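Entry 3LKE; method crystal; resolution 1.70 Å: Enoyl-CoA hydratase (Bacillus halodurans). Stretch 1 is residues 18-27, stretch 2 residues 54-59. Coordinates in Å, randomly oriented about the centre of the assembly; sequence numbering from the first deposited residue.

Stretch 1 18-27: TLDYPEKKNG
Stretch 2 54-59: LQSKHR

The shortest hydrogen bond between the two stretches joins Asp20 and His58, just beyond the ends of two paired strands. His58 NE2 donates a hydrogen bond to Asp20 OD1 at 2.6 Å, with an N-H...O angle of 143° and the acceptor lying at the ring edge, near the ring plane. The CA-to-CB bond of His58 points toward stretch 1, and chi1 near -57° (m) with chi2 of -76° presents NE2 to the carboxylate. Asp20 leaves its backbone (phi/psi -146/79) sideways, but its t rotamer (chi1 -170°, chi2 3°) carries the carboxylate closer. The second oxygen, Asp20 OD2, forms a salt bridge with Lys57 NZ at 3.6 Å, and a water reinforces this looser pairing, donating to Asp20 OD2 (2.8 Å) and accepting from Lys57 NZ (3.0 Å). Lys57 reaches this site with chi1 to chi4 of -176°, -158°, -64° and -138°; its long, flexible chain lets the ammonium reach the carboxylate from an exposed position.

Before these residues in sequence, the strands, residues 18-19 and 54-56, run parallel. Thr18 pairs with Gln55 (CA to CA 4.9 Å) and Leu19 with Ser56 (CA to CA 4.7 Å). Leu19, at phi/psi -79/131, uses both backbone polar groups: Leu19 N donates to Gln55 O at 2.8 Å, and Leu19 O accepts from Lys57 N at 3.2 Å, both at 171°. Gln55 is strongly extended (-153/174), Ser56 less so (-119/141), and Lys57 turns to -86/-4. The Thr18 CA also approaches Gln55 O, at 3.4 Å, in a CA-H...O contact.

Thr18 and Gln55 share one face of the sheet. With Thr18 in m and Gln55 at chi1 60° (p) and chi2 -174° (t), Gln55 NE2 donates to Thr18 OG1 at 3.1 Å and 169°. The methyl of the buried Thr18 packs its CG2 3.5 Å from Lys57 CB, so this small branched residue offers both a polar and an apolar contact.

Leu19 (m, t) and Ser56 (t) occupy the other face, where Leu19 is buried. The CA-to-CB bond of Asn26 points toward stretch 2; with chi1 -72° (m) and chi2 -8°, Asn26 ND2 lies 2.8 Å from Ser56 OG. Positive phi (phi/psi 61/30) is a conformation asparagine tolerates better than most residues, and its amide offers both an NH2 and a carbonyl oxygen. Asn26 OD1 accepts from Tyr21 N at 2.8 Å, while Asn26 N donates to Tyr21 O at 2.9 Å, closing the loop; Ser56 OG likewise accepts from His58 N at 3.1 Å. At the periphery, Pro22 CG rests 3.4 Å from His58 NE2. The contact buries 443 Å², both sides summed.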

# COMPACT_ATOMS: atom_id res chain seq x y z
N THR A 18 -10.06 20.40 -21.98
CA THR A 18 -10.54 19.50 -23.01
C THR A 18 -9.50 19.23 -24.09
O THR A 18 -8.98 20.15 -24.72
CB THR A 18 -11.81 20.08 -23.70
OG1 THR A 18 -12.79 20.36 -22.69
CG2 THR A 18 -12.40 19.09 -24.70
N LEU A 19 -9.19 17.95 -24.28
CA LEU A 19 -8.25 17.55 -25.32
C LEU A 19 -8.98 17.55 -26.66
O LEU A 19 -10.05 16.97 -26.79
CB LEU A 19 -7.69 16.16 -25.05
CG LEU A 19 -7.10 15.92 -23.66
CD1 LEU A 19 -6.60 14.49 -23.56
CD2 LEU A 19 -5.99 16.91 -23.37
N ASP A 20 -8.36 18.18 -27.65
CA ASP A 20 -8.97 18.36 -28.96
C ASP A 20 -7.89 18.29 -30.04
O ASP A 20 -7.44 19.32 -30.55
CB ASP A 20 -9.72 19.69 -29.00
CG ASP A 20 -10.59 19.85 -30.23
OD1 ASP A 20 -10.65 18.90 -31.03
OD2 ASP A 20 -11.20 20.92 -30.39
N TYR A 21 -7.46 17.08 -30.37
CA TYR A 21 -6.33 16.86 -31.27
C TYR A 21 -6.68 15.71 -32.19
O TYR A 21 -6.04 14.68 -32.16
CB TYR A 21 -5.09 16.51 -30.45
CG TYR A 21 -3.74 16.61 -31.15
CD1 TYR A 21 -3.63 17.02 -32.47
CD2 TYR A 21 -2.57 16.31 -30.46
CE1 TYR A 21 -2.39 17.12 -33.09
CE2 TYR A 21 -1.33 16.41 -31.06
CZ TYR A 21 -1.23 16.81 -32.38
OH TYR A 21 0.01 16.90 -32.98
N PRO A 22 -7.72 15.90 -33.03
CA PRO A 22 -8.28 14.76 -33.77
C PRO A 22 -7.29 14.11 -34.73
O PRO A 22 -7.35 12.91 -34.96
CB PRO A 22 -9.44 15.38 -34.58
CG PRO A 22 -9.63 16.75 -34.04
CD PRO A 22 -8.38 17.17 -33.34
N GLU A 23 -6.40 14.91 -35.32
CA GLU A 23 -5.42 14.38 -36.25
C GLU A 23 -4.70 13.19 -35.65
O GLU A 23 -4.56 12.14 -36.28
CB GLU A 23 -4.40 15.45 -36.62
CG GLU A 23 -3.24 14.90 -37.43
CD GLU A 23 -2.14 15.92 -37.68
OE1 GLU A 23 -2.16 17.00 -37.05
OE2 GLU A 23 -1.26 15.64 -38.52
N LYS A 24 -4.25 13.36 -34.40
CA LYS A 24 -3.50 12.31 -33.71
C LYS A 24 -4.34 11.55 -32.67
O LYS A 24 -3.79 10.88 -31.79
CB LYS A 24 -2.26 12.92 -33.06
CG LYS A 24 -1.18 13.35 -34.05
CD LYS A 24 0.14 13.63 -33.32
CE LYS A 24 1.26 13.98 -34.31
NZ LYS A 24 2.60 14.18 -33.66
N LYS A 25 -5.66 11.65 -32.77
CA LYS A 25 -6.55 11.00 -31.79
C LYS A 25 -6.13 11.33 -30.35
O LYS A 25 -6.03 10.43 -29.50
CB LYS A 25 -6.60 9.48 -32.00
CG LYS A 25 -7.00 9.01 -33.41
CD LYS A 25 -8.33 9.56 -33.86
CE LYS A 25 -8.87 8.82 -35.09
NZ LYS A 25 -7.77 8.37 -35.98
N ASN A 26 -5.89 12.61 -30.10
CA ASN A 26 -5.51 13.09 -28.76
C ASN A 26 -4.20 12.47 -28.27
O ASN A 26 -3.99 12.29 -27.07
CB ASN A 26 -6.65 12.86 -27.76
CG ASN A 26 -7.82 13.82 -27.98
OD1 ASN A 26 -7.74 14.75 -28.79
ND2 ASN A 26 -8.91 13.58 -27.27
N GLY A 27 -3.32 12.16 -29.22
CA GLY A 27 -2.02 11.59 -28.90
C GLY A 27 -1.13 12.60 -28.20
O GLY A 27 -1.37 13.82 -28.27
N LEU A 54 -10.54 16.97 -16.45
CA LEU A 54 -9.84 16.68 -17.71
C LEU A 54 -10.71 15.76 -18.55
O LEU A 54 -11.24 14.77 -18.03
CB LEU A 54 -8.47 16.04 -17.44
CG LEU A 54 -7.47 16.99 -16.76
CD1 LEU A 54 -7.07 16.39 -15.41
CD2 LEU A 54 -6.26 17.22 -17.62
N GLN A 55 -10.90 16.10 -19.82
CA GLN A 55 -11.82 15.35 -20.66
C GLN A 55 -11.42 15.44 -22.14
O GLN A 55 -10.51 16.17 -22.49
CB GLN A 55 -13.25 15.90 -20.48
CG GLN A 55 -13.39 17.36 -20.86
CD GLN A 55 -14.78 17.91 -20.52
OE1 GLN A 55 -15.59 17.23 -19.88
NE2 GLN A 55 -15.06 19.13 -20.95
N SER A 56 -12.13 14.69 -22.98
CA SER A 56 -11.91 14.68 -24.42
C SER A 56 -13.20 15.13 -25.09
O SER A 56 -14.29 14.76 -24.66
CB SER A 56 -11.57 13.27 -24.91
OG SER A 56 -11.55 13.25 -26.34
N LYS A 57 -13.05 15.92 -26.14
CA LYS A 57 -14.21 16.41 -26.89
C LYS A 57 -14.65 15.41 -27.95
O LYS A 57 -15.66 15.63 -28.64
CB LYS A 57 -13.90 17.76 -27.55
CG LYS A 57 -15.11 18.36 -28.25
CD LYS A 57 -14.72 19.37 -29.31
CE LYS A 57 -14.02 20.57 -28.71
NZ LYS A 57 -14.52 21.81 -29.37
N HIS A 58 -13.90 14.33 -28.10
CA HIS A 58 -14.16 13.39 -29.18
C HIS A 58 -14.70 12.06 -28.69
O HIS A 58 -14.08 11.38 -27.85
CB HIS A 58 -12.93 13.22 -30.07
CG HIS A 58 -12.44 14.51 -30.64
ND1 HIS A 58 -13.07 15.14 -31.70
CD2 HIS A 58 -11.41 15.31 -30.29
CE1 HIS A 58 -12.44 16.26 -31.98
NE2 HIS A 58 -11.42 16.39 -31.14
N ARG A 59 -15.86 11.70 -29.21
CA ARG A 59 -16.60 10.53 -28.77
C ARG A 59 -15.77 9.25 -28.82
O ARG A 59 -15.81 8.45 -27.88
CB ARG A 59 -17.87 10.38 -29.64
CG ARG A 59 -18.76 9.20 -29.28
CD ARG A 59 -20.11 9.30 -29.98
NE ARG A 59 -20.79 10.55 -29.66
CZ ARG A 59 -20.98 11.56 -30.51
NH1 ARG A 59 -20.57 11.46 -31.76
NH2 ARG A 59 -21.61 12.66 -30.10
O HOH W 1 -13.06 22.42 -31.89